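Local structure of class D beta-lactamase (Fusobacterium nucleatum subsp. polymorphum, 4IED) at residues Phe31-Leu36 with Asn220-Ala225; Phe191-Lys196 with Gly213-Ser218; Gln16-Ile21 with Arg244-Asn249; Arg52-Ser57 with Pro149-Ala154. The protein probably hydrolyses the amide bond of beta-lactam antibiotics to give substituted beta-amino acids, which makes its bacterial host resistant to them. All blocks are in the same frame, centred on the assembly; numbering follows the deposited sequence.

Contact 1. Residues Phe31-Leu36 with Asn220-Ala225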
# COMPACT_ATOMS: atom_id res chain seq x y z
N PHE A 31 -10.83 -7.77 4.80
CA PHE A 31 -10.15 -6.80 5.65
C PHE A 31 -9.41 -7.58 6.74
O PHE A 31 -9.95 -8.49 7.35
CB PHE A 31 -11.26 -5.93 6.24
CG PHE A 31 -10.82 -4.68 7.09
CD1 PHE A 31 -9.55 -4.20 7.11
CD2 PHE A 31 -11.78 -4.07 7.92
CE1 PHE A 31 -9.26 -3.08 7.87
CE2 PHE A 31 -11.46 -2.98 8.74
CZ PHE A 31 -10.21 -2.55 8.68
N VAL A 32 -8.12 -7.29 6.90
CA VAL A 32 -7.29 -7.86 7.94
C VAL A 32 -6.65 -6.77 8.73
O VAL A 32 -6.11 -5.87 8.17
CB VAL A 32 -6.17 -8.72 7.28
CG1 VAL A 32 -5.32 -9.39 8.32
CG2 VAL A 32 -6.81 -9.75 6.37
N VAL A 33 -6.71 -6.95 10.05
CA VAL A 33 -5.99 -6.10 10.97
C VAL A 33 -5.15 -7.00 11.88
O VAL A 33 -5.68 -7.91 12.49
CB VAL A 33 -6.88 -5.19 11.80
CG1 VAL A 33 -6.04 -4.43 12.88
CG2 VAL A 33 -7.71 -4.26 10.91
N TYR A 34 -3.84 -6.71 11.99
CA TYR A 34 -2.90 -7.40 12.91
C TYR A 34 -2.65 -6.46 14.07
O TYR A 34 -2.20 -5.31 13.86
CB TYR A 34 -1.61 -7.81 12.26
CG TYR A 34 -0.60 -8.46 13.22
CD1 TYR A 34 -0.86 -9.69 13.78
CD2 TYR A 34 0.57 -7.79 13.61
CE1 TYR A 34 0.04 -10.26 14.68
CE2 TYR A 34 1.47 -8.35 14.46
CZ TYR A 34 1.24 -9.59 14.95
OH TYR A 34 2.08 -10.19 15.86
N ASP A 35 -2.95 -6.95 15.27
CA ASP A 35 -2.68 -6.26 16.54
C ASP A 35 -1.40 -6.79 17.13
O ASP A 35 -1.38 -7.94 17.57
CB ASP A 35 -3.92 -6.53 17.43
CG ASP A 35 -3.81 -6.00 18.86
OD1 ASP A 35 -2.65 -5.85 19.40
OD2 ASP A 35 -4.88 -5.87 19.51
N LEU A 36 -0.37 -5.97 17.07
CA LEU A 36 1.00 -6.40 17.47
C LEU A 36 1.02 -6.80 18.96
O LEU A 36 1.57 -7.84 19.35
CB LEU A 36 2.02 -5.31 17.21
CG LEU A 36 3.43 -5.63 17.70
CD1 LEU A 36 4.05 -6.83 17.03
CD2 LEU A 36 4.27 -4.40 17.50
N ASN A 220 0.94 0.30 20.94
CA ASN A 220 0.61 -0.73 20.00
C ASN A 220 0.78 -0.25 18.55
O ASN A 220 1.02 0.92 18.27
CB ASN A 220 -0.85 -1.17 20.25
CG ASN A 220 -1.14 -2.59 19.82
OD1 ASN A 220 -0.33 -3.23 19.16
ND2 ASN A 220 -2.32 -3.13 20.27
N ILE A 221 0.77 -1.23 17.66
CA ILE A 221 0.78 -0.99 16.18
C ILE A 221 -0.22 -1.93 15.57
O ILE A 221 -0.17 -3.13 15.78
CB ILE A 221 2.14 -1.28 15.50
CG1 ILE A 221 3.23 -0.48 16.19
CG2 ILE A 221 2.06 -0.95 14.04
CD1 ILE A 221 4.63 -0.76 15.72
N TYR A 222 -1.18 -1.34 14.81
CA TYR A 222 -2.22 -2.09 14.09
C TYR A 222 -1.94 -2.01 12.64
O TYR A 222 -2.07 -0.94 12.05
CB TYR A 222 -3.61 -1.51 14.41
CG TYR A 222 -3.94 -1.42 15.87
CD1 TYR A 222 -3.52 -0.29 16.58
CD2 TYR A 222 -4.71 -2.39 16.53
CE1 TYR A 222 -3.79 -0.11 17.92
CE2 TYR A 222 -4.89 -2.23 17.92
CZ TYR A 222 -4.44 -1.11 18.58
OH TYR A 222 -4.65 -0.94 20.00
N SER A 223 -1.52 -3.13 12.03
CA SER A 223 -1.22 -3.12 10.60
C SER A 223 -2.47 -3.64 9.88
O SER A 223 -3.18 -4.51 10.38
CB SER A 223 -0.09 -4.05 10.30
OG SER A 223 1.13 -3.49 10.85
N PHE A 224 -2.78 -3.06 8.74
CA PHE A 224 -4.07 -3.38 8.10
C PHE A 224 -3.93 -3.36 6.59
O PHE A 224 -3.10 -2.79 5.94
CB PHE A 224 -5.16 -2.38 8.49
CG PHE A 224 -4.93 -0.98 7.95
CD1 PHE A 224 -5.37 -0.61 6.66
CD2 PHE A 224 -4.32 -0.03 8.75
CE1 PHE A 224 -5.16 0.65 6.18
CE2 PHE A 224 -4.11 1.25 8.25
CZ PHE A 224 -4.52 1.56 6.96
N ALA A 225 -4.86 -4.17 6.01
CA ALA A 225 -5.21 -4.19 4.56
C ALA A 225 -6.65 -4.50 4.28
O ALA A 225 -7.17 -5.49 4.82
CB ALA A 225 -4.34 -5.21 3.85
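Val33 lies between two aromatic residues of the neighbouring strand, its CG2 4.0 Å from Phe224 CB and its CG1 4.1 Å from Tyr222 CB. CG1 is anti to the backbone N (chi1 174°) and meets the Tyr222 ring at the edge. A branched valine suits the place, since its two methyls serve two neighbours at once. Phe31, two residues earlier, brings the edge of its ring to Ala225 O and Phe224 CB. Helix 238-249 covers the face with Phe31, Val33 and Phe224, through Val243, Tyr246 and Phe247. The other face carries Val32, Tyr34, Ser223 and Ala225 and packs against helix 154-165. Between the faces runs regular antiparallel pairing: Val32 with Ala225 and Tyr34 with Ser223 each exchange two backbone hydrogen bonds, the shortest being Tyr34 N to Ser223 O at 2.8 Å.

Toward the strand end the contact turns polar. Leu36 N still reaches Ile221 O at 3.1 Å, while Leu36 CD2 and Ile221 CD1 lie side by side. Asn220 ND2 gives a straight hydrogen bond to Asp35 OD1 (2.9 Å), in the plane of its own amide but well above that of the carboxylate. Asn220 OD1 accepts Ile221 N at 2.7 Å and also Lys37 N. Asp35 OD2 takes an N-H from Asn38.

Asp35 and Asn38 are magnesium ligands in a crystal structure of this protein, though this chain is modelled without that ion. The amide hydrogen bonds on both carboxylate oxygens would offset part of the negative charge and fix how the group is turned.

Contact 2. Residues Phe191-Lys196 with Gly213-Ser218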
# COMPACT_ATOMS: atom_id res chain seq x y z
N PHE A 191 -2.62 8.74 18.12
CA PHE A 191 -2.34 7.74 17.09
C PHE A 191 -1.70 8.45 15.90
O PHE A 191 -1.85 9.66 15.73
CB PHE A 191 -3.68 7.07 16.60
CG PHE A 191 -4.55 7.98 15.84
CD1 PHE A 191 -4.48 8.03 14.46
CD2 PHE A 191 -5.53 8.71 16.48
CE1 PHE A 191 -5.29 8.91 13.78
CE2 PHE A 191 -6.32 9.64 15.78
CZ PHE A 191 -6.21 9.68 14.44
N ILE A 192 -1.00 7.68 15.07
CA ILE A 192 -0.53 8.16 13.75
C ILE A 192 -0.86 7.03 12.73
O ILE A 192 -0.50 5.86 12.90
CB ILE A 192 0.98 8.51 13.77
CG1 ILE A 192 1.33 9.11 12.43
CG2 ILE A 192 1.85 7.41 14.15
CD1 ILE A 192 2.70 9.72 12.46
N LEU A 193 -1.60 7.45 11.70
CA LEU A 193 -2.05 6.60 10.60
C LEU A 193 -1.11 6.84 9.42
O LEU A 193 -0.91 7.97 9.01
CB LEU A 193 -3.43 7.00 10.22
CG LEU A 193 -4.02 6.44 8.93
CD1 LEU A 193 -4.14 4.92 8.95
CD2 LEU A 193 -5.34 7.11 8.53
N HIS A 194 -0.52 5.74 8.95
CA HIS A 194 0.24 5.64 7.70
C HIS A 194 -0.51 4.72 6.73
O HIS A 194 -1.21 3.78 7.09
CB HIS A 194 1.54 4.97 7.97
CG HIS A 194 2.47 5.71 8.89
ND1 HIS A 194 2.40 5.74 10.27
CD2 HIS A 194 3.62 6.31 8.55
CE1 HIS A 194 3.45 6.44 10.71
NE2 HIS A 194 4.22 6.73 9.69
N GLY A 195 -0.42 5.05 5.44
CA GLY A 195 -1.01 4.12 4.45
C GLY A 195 -0.90 4.59 3.03
O GLY A 195 -0.21 5.60 2.74
N LYS A 196 -1.41 3.71 2.13
CA LYS A 196 -1.40 3.96 0.70
C LYS A 196 -2.65 3.31 0.09
O LYS A 196 -2.95 2.17 0.36
CB LYS A 196 -0.15 3.38 0.06
CG LYS A 196 -0.02 3.57 -1.43
CD LYS A 196 0.31 5.00 -1.81
CE LYS A 196 0.27 5.32 -3.28
NZ LYS A 196 -1.07 5.56 -3.78
N GLY A 213 -1.90 -0.15 5.30
CA GLY A 213 -1.10 0.77 6.15
C GLY A 213 -0.97 0.22 7.56
O GLY A 213 -1.09 -0.96 7.82
N TRP A 214 -0.77 1.14 8.47
CA TRP A 214 -0.77 0.84 9.87
C TRP A 214 -1.05 2.10 10.69
O TRP A 214 -0.94 3.21 10.23
CB TRP A 214 0.58 0.23 10.34
CG TRP A 214 1.74 1.23 10.31
CD1 TRP A 214 2.23 1.92 11.40
CD2 TRP A 214 2.62 1.49 9.21
NE1 TRP A 214 3.33 2.64 10.99
CE2 TRP A 214 3.55 2.46 9.64
CE3 TRP A 214 2.62 1.14 7.88
CZ2 TRP A 214 4.54 2.96 8.80
CZ3 TRP A 214 3.59 1.62 7.06
CH2 TRP A 214 4.50 2.58 7.47
N ILE A 215 -1.37 1.85 11.97
CA ILE A 215 -1.66 2.89 12.98
C ILE A 215 -0.79 2.53 14.18
O ILE A 215 -0.89 1.45 14.75
CB ILE A 215 -3.12 2.99 13.41
CG1 ILE A 215 -3.97 3.35 12.24
CG2 ILE A 215 -3.27 4.10 14.45
CD1 ILE A 215 -5.44 3.37 12.55
N GLU A 216 0.07 3.50 14.56
CA GLU A 216 0.88 3.38 15.79
C GLU A 216 0.23 4.23 16.87
O GLU A 216 -0.05 5.43 16.66
CB GLU A 216 2.35 3.74 15.56
CG GLU A 216 3.13 3.48 16.85
CD GLU A 216 4.62 3.22 16.70
OE1 GLU A 216 5.26 2.93 17.74
OE2 GLU A 216 5.21 3.23 15.62
N THR A 217 0.08 3.65 18.04
CA THR A 217 -0.40 4.32 19.24
C THR A 217 0.71 4.31 20.29
O THR A 217 1.81 3.94 19.94
CB THR A 217 -1.65 3.65 19.74
OG1 THR A 217 -1.31 2.33 20.20
CG2 THR A 217 -2.74 3.54 18.66
N SER A 218 0.42 4.81 21.49
CA SER A 218 1.46 4.91 22.49
C SER A 218 2.04 3.56 22.85
O SER A 218 3.18 3.49 23.33
CB SER A 218 0.91 5.62 23.76
OG SER A 218 -0.08 4.80 24.36
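Gly213 faces Gly195 so closely that their CA atoms are 3.8 Å apart. A beta carbon on Gly213 would run into His194 O, which instead receives a CA-H contact from Gly213, so glycine fits where the strands draw together.

Trp214 follows, paired with His194 by two backbone hydrogen bonds; that from His194 N to Trp214 O (2.9 Å) is nearly straight. With Trp214 CG between the backbone N and the carbonyl carbon (chi1 69°), the indole lies over the His194 side chain. The His194 imidazole forms an offset stack with the five-membered ring, centroids 4.3 Å apart and planes 13° from parallel. His194 CB lies over the six-membered ring, 3.6 Å from its centroid, a CH-pi contact almost on the ring normal. The flat imidazole and its CB together lie over one face of the indole. The indole also packs on Leu161, Leu164 and Ser165 of helix 154-165.

Ile215 turns to the opposite face, where CG1 touches Leu193 CD1 at 3.6 Å and CG2 touches Phe191 CB at 3.7 Å; its two branches thus reach two residues of the partner segment. Glu216 exchanges backbone hydrogen bonds with Ile192 and packs its CB on Ile192 CG2. Beyond CG its chain extends away from the pair, and a bound magnesium ion lies about 4 Å from the side chain. Thr217 adds CG2 near Phe191 CB.

The ring pair is held by dispersion and shape: His194 ND1 and Trp214 NE1 approach to 3.3 Å but are stacked, at an angle too poor for a hydrogen bond.

Contact 3. Residues Gln16-Ile21 with Arg244-Asn249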
# COMPACT_ATOMS: atom_id res chain seq x y z
N GLN A 16 -16.90 -9.58 14.02
CA GLN A 16 -18.31 -9.34 13.80
C GLN A 16 -18.59 -7.92 13.41
O GLN A 16 -19.50 -7.69 12.65
CB GLN A 16 -19.09 -9.82 15.05
CG GLN A 16 -19.13 -11.35 15.18
CD GLN A 16 -19.60 -12.07 13.87
OE1 GLN A 16 -20.81 -12.03 13.47
NE2 GLN A 16 -18.64 -12.74 13.20
N PHE A 17 -17.86 -6.94 13.94
CA PHE A 17 -18.05 -5.58 13.50
C PHE A 17 -17.63 -5.38 12.03
O PHE A 17 -18.34 -4.78 11.22
CB PHE A 17 -17.28 -4.60 14.40
CG PHE A 17 -17.66 -3.18 14.15
CD1 PHE A 17 -18.97 -2.78 14.38
CD2 PHE A 17 -16.81 -2.32 13.57
CE1 PHE A 17 -19.35 -1.53 14.09
CE2 PHE A 17 -17.19 -1.03 13.32
CZ PHE A 17 -18.48 -0.68 13.50
N MET A 18 -16.53 -5.98 11.65
CA MET A 18 -16.18 -5.88 10.22
C MET A 18 -17.29 -6.49 9.35
O MET A 18 -17.65 -5.98 8.28
CB MET A 18 -14.88 -6.60 9.94
CG MET A 18 -13.67 -6.01 10.59
SD MET A 18 -12.20 -6.93 10.14
CE MET A 18 -10.97 -5.95 10.97
N LYS A 19 -17.77 -7.68 9.74
CA LYS A 19 -18.88 -8.32 9.01
C LYS A 19 -20.08 -7.38 8.84
O LYS A 19 -20.60 -7.26 7.73
CB LYS A 19 -19.25 -9.63 9.72
CG LYS A 19 -20.41 -10.33 9.05
CD LYS A 19 -20.74 -11.55 9.83
CE LYS A 19 -21.94 -12.20 9.14
NZ LYS A 19 -22.30 -13.51 9.68
N GLU A 20 -20.47 -6.70 9.91
CA GLU A 20 -21.62 -5.81 9.86
C GLU A 20 -21.38 -4.66 8.89
O GLU A 20 -22.31 -4.33 8.12
CB GLU A 20 -22.03 -5.23 11.19
CG GLU A 20 -22.89 -3.94 11.07
CD GLU A 20 -24.14 -3.90 10.09
OE1 GLU A 20 -24.74 -2.78 10.05
OE2 GLU A 20 -24.59 -4.88 9.34
N ILE A 21 -20.18 -4.05 8.91
CA ILE A 21 -19.98 -2.89 8.04
C ILE A 21 -20.02 -3.34 6.57
O ILE A 21 -20.64 -2.70 5.74
CB ILE A 21 -18.74 -2.06 8.41
CG1 ILE A 21 -17.47 -2.83 8.13
CG2 ILE A 21 -18.75 -1.70 9.88
CD1 ILE A 21 -17.08 -2.75 6.65
N ARG A 244 -11.45 3.41 8.72
CA ARG A 244 -11.63 4.36 9.85
C ARG A 244 -12.77 3.97 10.71
O ARG A 244 -12.75 4.15 11.93
CB ARG A 244 -11.78 5.78 9.26
CG ARG A 244 -10.53 6.41 8.75
CD ARG A 244 -10.71 7.79 8.14
NE ARG A 244 -9.45 8.43 7.87
CZ ARG A 244 -8.82 9.19 8.75
NH1 ARG A 244 -9.26 9.38 9.97
NH2 ARG A 244 -7.64 9.72 8.39
N GLU A 245 -13.86 3.39 10.17
CA GLU A 245 -15.02 3.05 11.00
C GLU A 245 -14.59 1.95 11.97
O GLU A 245 -14.94 1.97 13.15
CB GLU A 245 -16.22 2.64 10.11
CG GLU A 245 -16.91 3.86 9.49
CD GLU A 245 -18.18 3.62 8.67
OE1 GLU A 245 -18.98 2.75 9.07
OE2 GLU A 245 -18.35 4.44 7.68
N TYR A 246 -13.83 0.95 11.52
CA TYR A 246 -13.37 -0.09 12.42
C TYR A 246 -12.47 0.50 13.50
O TYR A 246 -12.62 0.18 14.71
CB TYR A 246 -12.57 -1.17 11.64
CG TYR A 246 -11.88 -2.17 12.55
CD1 TYR A 246 -12.60 -3.18 13.10
CD2 TYR A 246 -10.54 -2.07 12.85
CE1 TYR A 246 -12.08 -4.11 14.00
CE2 TYR A 246 -9.98 -2.98 13.79
CZ TYR A 246 -10.74 -3.99 14.32
OH TYR A 246 -10.21 -4.94 15.19
N PHE A 247 -11.50 1.33 13.12
CA PHE A 247 -10.58 1.88 14.15
C PHE A 247 -11.24 2.88 15.10
O PHE A 247 -10.81 2.99 16.24
CB PHE A 247 -9.31 2.41 13.53
CG PHE A 247 -8.38 1.32 13.08
CD1 PHE A 247 -7.72 0.54 14.05
CD2 PHE A 247 -8.10 1.12 11.77
CE1 PHE A 247 -6.93 -0.48 13.71
CE2 PHE A 247 -7.24 0.06 11.41
CZ PHE A 247 -6.63 -0.68 12.39
N LYS A 248 -12.38 3.47 14.69
CA LYS A 248 -13.15 4.31 15.62
C LYS A 248 -13.90 3.37 16.59
O LYS A 248 -13.94 3.67 17.83
CB LYS A 248 -14.12 5.19 14.84
CG LYS A 248 -13.41 6.43 14.24
CD LYS A 248 -14.26 7.36 13.44
CE LYS A 248 -14.93 6.77 12.18
NZ LYS A 248 -15.87 7.72 11.60
N ASN A 249 -14.43 2.23 16.12
CA ASN A 249 -15.13 1.24 16.96
C ASN A 249 -14.28 0.70 18.11
O ASN A 249 -14.76 0.46 19.20
CB ASN A 249 -15.60 0.07 16.09
CG ASN A 249 -16.41 -0.95 16.88
OD1 ASN A 249 -15.98 -2.08 17.12
ND2 ASN A 249 -17.59 -0.58 17.24
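Phe17 and Asn249 both hold CG anti to the backbone N (chi1 -169° and -176°), which points each CG outward from its helix; the two groups slide past each other in opposite directions. The Asn249 amide stacks flat on one face of the phenyl ring, its plane only 8° from that of the ring, with CG over the ring centre. The closest approach is Asn249 CB to Phe17 CE2, 3.4 Å. The amide is flat enough to match a ring face, and its polar atoms suit a helix end open to solvent. At its edge the same ring meets Tyr246 CA.

Deeper in, Met18 runs extended beyond CG and lays its methyl over the Tyr246 ring, CE lying 3.8 Å from the ring centroid. SD stands obliquely farther off, at 5.1 Å from that centroid, in a Met-aromatic contact. The slender, flexible methionine also reaches Phe31 and Val33 of the sheet beneath.

The axes of the two short helical segments are 10.4 Å apart, so long and flat side chains fill the interval. A little farther along, Glu245 makes salt bridges to Arg24 and Lys25 of helix 16-25. Between the two segments themselves no hydrogen bond crosses; amide-aromatic stacking, CH-pi contact and dispersion join them.

Contact 4. Residues Arg52-Ser57 with Pro149-Ala154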
# COMPACT_ATOMS: atom_id res chain seq x y z
N ARG A 52 -4.44 -13.61 -3.61
CA ARG A 52 -3.53 -12.65 -4.16
C ARG A 52 -4.18 -11.88 -5.33
O ARG A 52 -4.82 -12.48 -6.21
CB ARG A 52 -2.25 -13.31 -4.67
CG ARG A 52 -1.41 -13.90 -3.56
CD ARG A 52 -0.18 -14.50 -4.18
NE ARG A 52 0.82 -14.90 -3.18
CZ ARG A 52 1.78 -15.74 -3.42
NH1 ARG A 52 1.87 -16.44 -4.53
NH2 ARG A 52 2.70 -15.95 -2.49
N PHE A 53 -3.99 -10.55 -5.28
CA PHE A 53 -4.49 -9.60 -6.31
C PHE A 53 -3.39 -8.69 -6.74
O PHE A 53 -2.37 -8.38 -5.97
CB PHE A 53 -5.70 -8.71 -5.82
CG PHE A 53 -6.90 -9.51 -5.36
CD1 PHE A 53 -7.78 -10.01 -6.31
CD2 PHE A 53 -7.21 -9.71 -4.00
CE1 PHE A 53 -8.90 -10.73 -5.91
CE2 PHE A 53 -8.29 -10.40 -3.56
CZ PHE A 53 -9.15 -10.93 -4.53
N TYR A 54 -3.50 -8.09 -7.93
CA TYR A 54 -2.53 -7.05 -8.34
C TYR A 54 -2.50 -5.98 -7.23
O TYR A 54 -3.58 -5.55 -6.83
CB TYR A 54 -2.92 -6.38 -9.66
CG TYR A 54 -3.27 -7.28 -10.82
CD1 TYR A 54 -2.71 -8.54 -11.02
CD2 TYR A 54 -4.18 -6.83 -11.71
CE1 TYR A 54 -3.06 -9.32 -12.10
CE2 TYR A 54 -4.51 -7.53 -12.82
CZ TYR A 54 -4.02 -8.79 -12.98
OH TYR A 54 -4.38 -9.57 -14.12
N PRO A 55 -1.31 -5.54 -6.80
CA PRO A 55 -1.32 -4.54 -5.72
C PRO A 55 -1.61 -3.17 -6.16
O PRO A 55 -1.96 -2.27 -5.33
CB PRO A 55 0.14 -4.59 -5.23
CG PRO A 55 0.91 -5.07 -6.45
CD PRO A 55 0.01 -6.06 -7.13
N ALA A 56 -1.56 -2.89 -7.45
CA ALA A 56 -1.74 -1.49 -7.92
C ALA A 56 -0.92 -0.56 -7.19
O ALA A 56 0.22 -0.86 -6.83
CB ALA A 56 -3.19 -1.07 -7.94
N SER A 57 -1.39 0.66 -6.98
CA SER A 57 -0.46 1.61 -6.39
C SER A 57 -0.03 1.40 -4.92
O SER A 57 0.80 2.12 -4.43
CB SER A 57 -0.97 3.05 -6.51
OG SER A 57 -1.28 3.50 -7.81
N PRO A 149 2.02 -9.36 -13.92
CA PRO A 149 1.67 -10.57 -13.22
C PRO A 149 1.85 -10.54 -11.73
O PRO A 149 1.42 -11.52 -11.04
CB PRO A 149 2.59 -11.57 -13.82
CG PRO A 149 3.82 -10.80 -14.14
CD PRO A 149 3.32 -9.46 -14.60
N LEU A 150 2.35 -9.44 -11.15
CA LEU A 150 2.54 -9.45 -9.68
C LEU A 150 1.20 -9.46 -8.97
O LEU A 150 0.24 -8.76 -9.32
CB LEU A 150 3.28 -8.17 -9.29
CG LEU A 150 3.71 -8.01 -7.78
CD1 LEU A 150 4.59 -9.17 -7.39
CD2 LEU A 150 4.44 -6.70 -7.60
N LYS A 151 1.13 -10.27 -7.92
CA LYS A 151 -0.09 -10.34 -7.08
C LYS A 151 0.39 -10.57 -5.62
O LYS A 151 1.45 -11.18 -5.35
CB LYS A 151 -0.98 -11.51 -7.46
CG LYS A 151 -1.60 -11.45 -8.86
CD LYS A 151 -2.42 -12.70 -9.07
CE LYS A 151 -3.09 -12.62 -10.41
NZ LYS A 151 -3.85 -13.87 -10.62
N ILE A 152 -0.39 -10.03 -4.69
CA ILE A 152 -0.21 -10.11 -3.25
C ILE A 152 -1.50 -10.12 -2.52
O ILE A 152 -2.49 -9.52 -3.00
CB ILE A 152 0.76 -8.98 -2.75
CG1 ILE A 152 1.21 -9.22 -1.33
CG2 ILE A 152 0.10 -7.64 -2.93
CD1 ILE A 152 2.33 -8.27 -0.79
N SER A 153 -1.59 -10.86 -1.40
CA SER A 153 -2.81 -10.92 -0.64
C SER A 153 -2.88 -9.90 0.48
O SER A 153 -1.88 -9.34 0.85
CB SER A 153 -3.04 -12.33 -0.09
OG SER A 153 -2.11 -12.55 0.99
N ALA A 154 -4.09 -9.66 0.99
CA ALA A 154 -4.25 -8.74 2.13
C ALA A 154 -3.39 -9.25 3.29
O ALA A 154 -2.77 -8.47 3.96
CB ALA A 154 -5.75 -8.57 2.51
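Ile152 O is gripped by the neighbouring loop through Phe53 N, in a hydrogen bond of 2.9 Å that is almost perfectly straight at the hydrogen (178°), the donor standing well above the carbonyl plane. Arg52 CA adds a CA-H contact to the same oxygen. The return bond, Ile152 N to Phe53 O, is also 2.9 Å, and completes one isolated antiparallel bridge between segments otherwise irregular. From the 52-57 side Leu150 O is approached by carbons: Tyr54 CA and Tyr54 CD1, each at 3.4 Å, and Pro55 CD at 3.5 Å.

Around the bridge, side chains pack by their apolar parts. Lys151 runs extended beside Tyr54, pointing the same way, with CE 3.7 Å from Tyr54 CE1; its methylenes pack against the ring, and the ammonium group lies beyond CE. Arg52 and Lys151, despite like charges, meet by their CB atoms, 3.6 Å apart. The rigid ring of Pro55 wedges between Leu150 and Ile152, its CB 3.8 Å from Ile152 CG2.

Arg52 NH2 forms a salt bridge with Glu156, whose other oxygen takes Ser153 N; as Ser153 OG caps the start of helix 154-165, the arrangement resembles a capping box. Asn134, a magnesium ligand seen crystallographically for this protein, hydrogen-bonds to Pro149 O and Lys151 N.

Residues 52-56 lead into Ser57, first residue of the Ser-X-X-Lys motif of class D beta-lactamases. Ser57 OG is hydrogen-bonded to the carboxylated lysine at position 60, the modification characteristic of this class, and by family Ser57 is probably the acylated nucleophile.

In the fold
Contacts 1 and 2 are parts of one antiparallel sheet, their centres 9 Å apart, joined where strand 221-229 pairs with strand 208-216: Tyr222 N lies 2.8 Å from Ile215 O. Contact 3 lies on one face of that sheet, about 13 Å from contact 1 between centres, with Met18 CE 3.7 Å from Val33 CG2. Contact 4 lies about 18 Å from contact 1 and meets the other face, Ala154 O being 3.6 Å from Ala225 CB. Contacts 2 and 4 are centred about 21 Å apart, yet converge at the active site, where Lys196 CG is 3.4 Å from Ser57 O and Lys196, of the family's Lys-Thr-Gly motif, hydrogen-bonds Ser106.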